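Local coordinates for uric acid degradation bifunctional protein PucL (Bacillus subtilis, PDB 6A4M) that probably catalyses the cofactor-free oxidation of urate by molecular oxygen through its uricase part, within a uric acid degradation enzyme named as bifunctional, at residues R94-Y99 / L144-S149; Y159-D164 / Y197-W202. One frame throughout, in Å; residues are numbered along the deposited sequence.

Interaction 1 of 2, residues R94-Y99 / L144-S149; sequences RFLDTY and LKAERS
Two torsions of Arg148 bring its side chain to the end of helix 84-98: CG stands anti to the backbone N (chi1 -171°), and a turn at chi3 (-60°) swings NE off the line set by the extended start of the chain. At the far end of that chain the guanidinium meets the last helical turn, where Arg148 NH2 donates to the backbone oxygen Leu96 O at 2.9 Å. The N-H points at its acceptor fairly well (158°), and Leu96 O lies near the guanidinium plane, so the group approaches edge-on. The nitrogen reaches the oxygen from well to one side of the C=O direction, only slightly tilted from the carbonyl plane. Tyr99 O also lies at this edge, 3.1 Å from Arg148 NH2, but the angle is too poor for a hydrogen bond. The second bond of the same nitrogen goes instead to Met102 O, in the loop that follows the helix, while Arg148 NE has a long, weak ion pair with Asp103.

Two residues back along the strand, the contact becomes apolar. Leu96, with CG anti to its carbonyl carbon, sends CD1 onto Ala146 CB at 4.0 Å, and Ile153 and Met102 also touch this leucine. The small Ala146 probably helps the helix to lie close to the sheet; the axes of helix 94-98 and strand 144-148 run in roughly the same direction, 9.7 Å apart at their closest. This is helix-on-sheet packing of the kind that builds the T-fold of uricases, here illustrated at its margin. Because a cationic group sits on a carbonyl near the C-terminal end of a helix, where the partial charge is negative, the bond to Leu96 O is probably strengthened electrostatically, and the helix end is tied to the strand.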
loop_
_atom_site.group_PDB
_atom_site.type_symbol
_atom_site.label_atom_id
_atom_site.label_comp_id
_atom_site.label_asym_id
_atom_site.label_seq_id
_atom_site.Cartn_x
_atom_site.Cartn_y
_atom_site.Cartn_z
ATOM N N ARG A 94 -8.370 7.346 19.901
ATOM C CA ARG A 94 -8.155 6.959 21.297
ATOM C C ARG A 94 -6.997 7.706 21.967
ATOM O O ARG A 94 -7.058 7.958 23.170
ATOM C CB ARG A 94 -7.962 5.436 21.432
ATOM C CG ARG A 94 -9.141 4.571 20.970
ATOM C CD ARG A 94 -10.503 5.088 21.415
ATOM N NE ARG A 94 -10.548 5.269 22.866
ATOM C CZ ARG A 94 -11.361 6.097 23.528
ATOM N NH1 ARG A 94 -12.251 6.862 22.896
ATOM N NH2 ARG A 94 -11.283 6.152 24.856
ATOM N N PHE A 95 -5.959 8.052 21.200
ATOM C CA PHE A 95 -4.866 8.907 21.706
ATOM C C PHE A 95 -5.372 10.307 22.068
ATOM O O PHE A 95 -5.085 10.814 23.149
ATOM C CB PHE A 95 -3.716 9.039 20.686
ATOM C CG PHE A 95 -2.555 8.110 20.932
ATOM C CD1 PHE A 95 -1.848 8.159 22.132
ATOM C CD2 PHE A 95 -2.131 7.221 19.946
ATOM C CE1 PHE A 95 -0.767 7.320 22.357
ATOM C CE2 PHE A 95 -1.047 6.379 20.164
ATOM C CZ PHE A 95 -0.365 6.429 21.371
ATOM N N LEU A 96 -6.113 10.922 21.151
ATOM C CA LEU A 96 -6.662 12.263 21.371
ATOM C C LEU A 96 -7.713 12.294 22.489
ATOM O O LEU A 96 -7.752 13.245 23.270
ATOM C CB LEU A 96 -7.247 12.827 20.072
ATOM C CG LEU A 96 -6.229 13.105 18.957
ATOM C CD1 LEU A 96 -6.924 13.273 17.613
ATOM C CD2 LEU A 96 -5.377 14.328 19.274
ATOM N N ASP A 97 -8.545 11.254 22.572
ATOM C CA ASP A 97 -9.582 11.168 23.607
ATOM C C ASP A 97 -9.059 10.887 25.023
ATOM O O ASP A 97 -9.722 11.261 25.992
ATOM C CB ASP A 97 -10.642 10.118 23.236
ATOM C CG ASP A 97 -11.540 10.557 22.082
ATOM O OD1 ASP A 97 -11.607 11.765 21.771
ATOM O OD2 ASP A 97 -12.202 9.680 21.488
ATOM N N THR A 98 -7.897 10.237 25.152
ATOM C CA THR A 98 -7.338 9.887 26.478
ATOM C C THR A 98 -6.139 10.734 26.954
ATOM O O THR A 98 -5.760 10.641 28.122
ATOM C CB THR A 98 -6.968 8.388 26.563
ATOM O OG1 THR A 98 -5.948 8.074 25.609
ATOM C CG2 THR A 98 -8.197 7.520 26.309
ATOM N N TYR A 99 -5.555 11.544 26.066
ATOM C CA TYR A 99 -4.470 12.471 26.416
ATOM C C TYR A 99 -4.899 13.904 26.074
ATOM O O TYR A 99 -5.004 14.259 24.896
ATOM C CB TYR A 99 -3.191 12.114 25.655
ATOM C CG TYR A 99 -2.573 10.784 26.043
ATOM C CD1 TYR A 99 -3.025 9.585 25.482
ATOM C CD2 TYR A 99 -1.521 10.721 26.961
ATOM C CE1 TYR A 99 -2.457 8.366 25.830
ATOM C CE2 TYR A 99 -0.946 9.505 27.317
ATOM C CZ TYR A 99 -1.416 8.330 26.747
ATOM O OH TYR A 99 -0.851 7.123 27.094
ATOM N N LEU A 144 -2.017 8.707 8.488
ATOM C CA LEU A 144 -3.189 9.403 9.004
ATOM C C LEU A 144 -2.743 10.533 9.911
ATOM O O LEU A 144 -1.967 10.308 10.841
ATOM C CB LEU A 144 -4.076 8.441 9.791
ATOM C CG LEU A 144 -5.375 9.010 10.374
ATOM C CD1 LEU A 144 -6.372 9.326 9.272
ATOM C CD2 LEU A 144 -5.978 8.032 11.359
ATOM N N LYS A 145 -3.246 11.737 9.641
ATOM C CA LYS A 145 -2.985 12.902 10.476
ATOM C C LYS A 145 -4.314 13.446 10.999
ATOM O O LYS A 145 -5.217 13.731 10.209
ATOM C CB LYS A 145 -2.227 13.974 9.688
ATOM C CG LYS A 145 -1.309 14.801 10.569
ATOM C CD LYS A 145 -0.960 16.169 10.005
ATOM C CE LYS A 145 -0.279 17.024 11.071
ATOM N NZ LYS A 145 0.554 18.115 10.496
ATOM N N ALA A 146 -4.428 13.582 12.323
ATOM C CA ALA A 146 -5.650 14.059 12.975
ATOM C C ALA A 146 -5.347 15.178 13.973
ATOM O O ALA A 146 -4.326 15.142 14.664
ATOM C CB ALA A 146 -6.353 12.908 13.671
ATOM N N GLU A 147 -6.250 16.160 14.043
ATOM C CA GLU A 147 -6.096 17.338 14.908
ATOM C C GLU A 147 -7.295 17.529 15.832
ATOM O O GLU A 147 -8.382 17.005 15.578
ATOM C CB GLU A 147 -5.908 18.603 14.060
ATOM C CG GLU A 147 -4.478 18.830 13.592
ATOM C CD GLU A 147 -4.324 20.042 12.684
ATOM O OE1 GLU A 147 -5.095 21.020 12.826
ATOM O OE2 GLU A 147 -3.415 20.018 11.824
ATOM N N ARG A 148 -7.071 18.291 16.900
ATOM C CA ARG A 148 -8.126 18.713 17.819
ATOM C C ARG A 148 -8.624 20.098 17.397
ATOM O O ARG A 148 -7.858 21.065 17.427
ATOM C CB ARG A 148 -7.581 18.759 19.251
ATOM C CG ARG A 148 -8.634 18.970 20.328
ATOM C CD ARG A 148 -7.999 19.212 21.689
ATOM N NE ARG A 148 -7.167 18.093 22.141
ATOM C CZ ARG A 148 -7.620 16.921 22.598
ATOM N NH1 ARG A 148 -8.926 16.656 22.669
ATOM N NH2 ARG A 148 -6.749 15.989 22.985
ATOM N N SER A 149 -9.893 20.188 16.990
ATOM C CA SER A 149 -10.511 21.470 16.611
ATOM C C SER A 149 -12.051 21.364 16.573
ATOM O O SER A 149 -12.593 20.743 15.656
ATOM C CB SER A 149 -9.992 21.955 15.249
ATOM O OG SER A 149 -10.502 21.172 14.185
#

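Interaction 2 of 2, residues Y159-D164 / Y197-W202; sequences YSEIMD and YLNISW
Asn199 OD1 is gripped by two partners: the backbone N-H of Asp164 donates to it at 2.8 Å, almost straight (170°), and a bound glycerol, probably from the crystallisation liquor, hydrogen-bonds to it through O3. The side-chain oxygen thus does what a backbone carbonyl would do in a regular ladder, since Leu198 O lies 3.7 Å from Asp164 N. Asp164 has a left-handed backbone conformation, and Leu198 pairs with Leu165 instead, an offset of one residue consistent with a beta bulge.

Before this irregularity strands 153-169 and 194-204 run antiparallel, with Ser160 and Trp202, then Ile162 and Ile200, as hydrogen-bonded pairs; Ile162 N reaches Ile200 O at 2.8 Å. They are neighbours in the large antiparallel sheet of the T-fold. One face here carries Ser160, Ile162, Ile200 and Trp202; the last three touch helix 221-233, while Ser160 OG bonds to Glu85 of helix 84-98. Trp202 CG takes the crowded position between backbone N and carbonyl carbon (chi1 57°), and the indole lies against the backbone of the neighbouring strand. Ser160 O stands 3.4 Å above the plane of the Trp202 ring, over its centre, although it also accepts the N-H of Trp202. Trp202 NE1 comes within 3.6 Å of Ser160 CB. An alanine in place of Trp202 would probably open a gap beside the Ser160-Glu161 backbone and leave Ala221 and Val224 of the helix without the indole they pack on, while the strand bonds could persist.

On the other face, Glu161 and Ser201 form the intervening non-hydrogen-bonded pair. Glu161 OE2 passes Asn199 CB at 3.8 Å, the carboxylate turned 83° from the amide plane, and its other oxygen, OE1, is engaged by a salt bridge to Arg141.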
loop_
_atom_site.group_PDB
_atom_site.type_symbol
_atom_site.label_atom_id
_atom_site.label_comp_id
_atom_site.label_asym_id
_atom_site.label_seq_id
_atom_site.Cartn_x
_atom_site.Cartn_y
_atom_site.Cartn_z
ATOM N N TYR A 159 -3.974 9.129 3.502
ATOM C CA TYR A 159 -3.792 8.381 2.262
ATOM C C TYR A 159 -3.252 6.993 2.541
ATOM O O TYR A 159 -2.639 6.750 3.581
ATOM C CB TYR A 159 -2.872 9.126 1.290
ATOM C CG TYR A 159 -1.456 9.351 1.773
ATOM C CD1 TYR A 159 -0.444 8.425 1.496
ATOM C CD2 TYR A 159 -1.115 10.501 2.482
ATOM C CE1 TYR A 159 0.860 8.635 1.928
ATOM C CE2 TYR A 159 0.186 10.720 2.917
ATOM C CZ TYR A 159 1.171 9.788 2.638
ATOM O OH TYR A 159 2.459 10.004 3.071
ATOM N N SER A 160 -3.519 6.087 1.607
ATOM C CA SER A 160 -2.931 4.759 1.596
ATOM C C SER A 160 -2.090 4.631 0.345
ATOM O O SER A 160 -2.294 5.347 -0.633
ATOM C CB SER A 160 -4.009 3.688 1.640
ATOM O OG SER A 160 -4.633 3.685 2.908
ATOM N N GLU A 161 -1.146 3.704 0.385
ATOM C CA GLU A 161 -0.066 3.671 -0.581
ATOM C C GLU A 161 0.404 2.248 -0.809
ATOM O O GLU A 161 0.388 1.444 0.121
ATOM C CB GLU A 161 1.083 4.512 -0.025
ATOM C CG GLU A 161 2.216 4.803 -0.992
ATOM C CD GLU A 161 3.196 5.829 -0.447
ATOM O OE1 GLU A 161 3.260 6.018 0.790
ATOM O OE2 GLU A 161 3.913 6.446 -1.267
ATOM N N ILE A 162 0.801 1.930 -2.039
ATOM C CA ILE A 162 1.627 0.735 -2.278
ATOM C C ILE A 162 3.028 1.189 -2.668
ATOM O O ILE A 162 3.190 2.014 -3.565
ATOM C CB ILE A 162 1.034 -0.266 -3.301
ATOM C CG1 ILE A 162 1.898 -1.532 -3.332
ATOM C CG2 ILE A 162 0.905 0.318 -4.705
ATOM C CD1 ILE A 162 1.215 -2.723 -3.945
ATOM N N MET A 163 4.025 0.650 -1.970
ATOM C CA MET A 163 5.410 1.080 -2.102
ATOM C C MET A 163 6.271 0.014 -2.744
ATOM O O MET A 163 5.969 -1.171 -2.656
ATOM C CB MET A 163 6.007 1.351 -0.728
ATOM C CG MET A 163 5.209 2.279 0.162
ATOM S SD MET A 163 6.246 2.900 1.498
ATOM C CE MET A 163 6.908 1.394 2.212
ATOM N N ASP A 164 7.365 0.461 -3.353
ATOM C CA ASP A 164 8.447 -0.410 -3.818
ATOM C C ASP A 164 7.958 -1.522 -4.766
ATOM O O ASP A 164 8.317 -2.698 -4.621
ATOM C CB ASP A 164 9.225 -0.964 -2.606
ATOM C CG ASP A 164 10.678 -1.337 -2.939
ATOM O OD1 ASP A 164 11.229 -2.224 -2.246
ATOM O OD2 ASP A 164 11.281 -0.754 -3.873
ATOM N N TYR A 197 10.402 1.478 -10.839
ATOM C CA TYR A 197 9.968 1.368 -9.447
ATOM C C TYR A 197 8.799 2.337 -9.295
ATOM O O TYR A 197 8.886 3.477 -9.747
ATOM C CB TYR A 197 11.072 1.792 -8.476
ATOM C CG TYR A 197 12.321 0.932 -8.384
ATOM C CD1 TYR A 197 12.600 -0.100 -9.293
ATOM C CD2 TYR A 197 13.257 1.185 -7.382
ATOM C CE1 TYR A 197 13.760 -0.861 -9.178
ATOM C CE2 TYR A 197 14.418 0.435 -7.266
ATOM C CZ TYR A 197 14.666 -0.585 -8.161
ATOM O OH TYR A 197 15.821 -1.324 -8.035
ATOM N N LEU A 198 7.720 1.893 -8.654
ATOM C CA LEU A 198 6.516 2.708 -8.486
ATOM C C LEU A 198 6.027 2.702 -7.046
ATOM O O LEU A 198 5.774 1.644 -6.485
ATOM C CB LEU A 198 5.396 2.190 -9.395
ATOM C CG LEU A 198 5.521 2.480 -10.894
ATOM C CD1 LEU A 198 4.463 1.708 -11.670
ATOM C CD2 LEU A 198 5.403 3.969 -11.186
ATOM N N ASN A 199 5.928 3.889 -6.451
ATOM C CA ASN A 199 5.089 4.102 -5.278
ATOM C C ASN A 199 3.802 4.751 -5.777
ATOM O O ASN A 199 3.860 5.720 -6.526
ATOM C CB ASN A 199 5.773 5.007 -4.247
ATOM C CG ASN A 199 7.006 4.373 -3.614
ATOM O OD1 ASN A 199 7.309 3.190 -3.812
ATOM N ND2 ASN A 199 7.738 5.175 -2.855
ATOM N N ILE A 200 2.651 4.207 -5.378
ATOM C CA ILE A 200 1.340 4.730 -5.793
ATOM C C ILE A 200 0.494 4.990 -4.546
ATOM O O ILE A 200 0.326 4.092 -3.724
ATOM C CB ILE A 200 0.584 3.751 -6.727
ATOM C CG1 ILE A 200 1.487 3.268 -7.871
ATOM C CG2 ILE A 200 -0.670 4.415 -7.295
ATOM C CD1 ILE A 200 0.891 2.154 -8.700
ATOM N N SER A 201 -0.027 6.214 -4.430
ATOM C CA SER A 201 -0.867 6.650 -3.312
ATOM C C SER A 201 -2.274 6.959 -3.798
ATOM O O SER A 201 -2.482 7.175 -4.986
ATOM C CB SER A 201 -0.302 7.923 -2.676
ATOM O OG SER A 201 0.989 7.709 -2.144
ATOM N N TRP A 202 -3.226 6.991 -2.869
ATOM C CA TRP A 202 -4.600 7.397 -3.176
ATOM C C TRP A 202 -5.315 7.987 -1.957
ATOM O O TRP A 202 -5.107 7.547 -0.820
ATOM C CB TRP A 202 -5.402 6.222 -3.751
ATOM C CG TRP A 202 -5.453 5.012 -2.874
ATOM C CD1 TRP A 202 -6.395 4.723 -1.929
ATOM C CD2 TRP A 202 -4.527 3.917 -2.865
ATOM N NE1 TRP A 202 -6.113 3.518 -1.328
ATOM C CE2 TRP A 202 -4.973 3.001 -1.882
ATOM C CE3 TRP A 202 -3.363 3.620 -3.589
ATOM C CZ2 TRP A 202 -4.296 1.808 -1.607
ATOM C CZ3 TRP A 202 -2.689 2.431 -3.314
ATOM C CH2 TRP A 202 -3.159 1.541 -2.331
#

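In the fold
Along the chain the contacts come in series: interaction 1 closes at residue 149 before interaction 2 opens at residue 159. Their centres lie about 25 Å apart, and their nearest atoms about 5 Å, without touching. Both reach the same antiparallel sheet, through strands 139-148 and 153-169, which follow each other in sequence and pair side by side. Interaction 1 sits towards the periphery, fastening helix 84-98 to the sheet; interaction 2 is only about 6 Å from the centre of the chain and joins strand to strand. One sheet therefore carries both contacts, with helix 84-98 packed on it at interaction 1 and helix 221-233 at interaction 2.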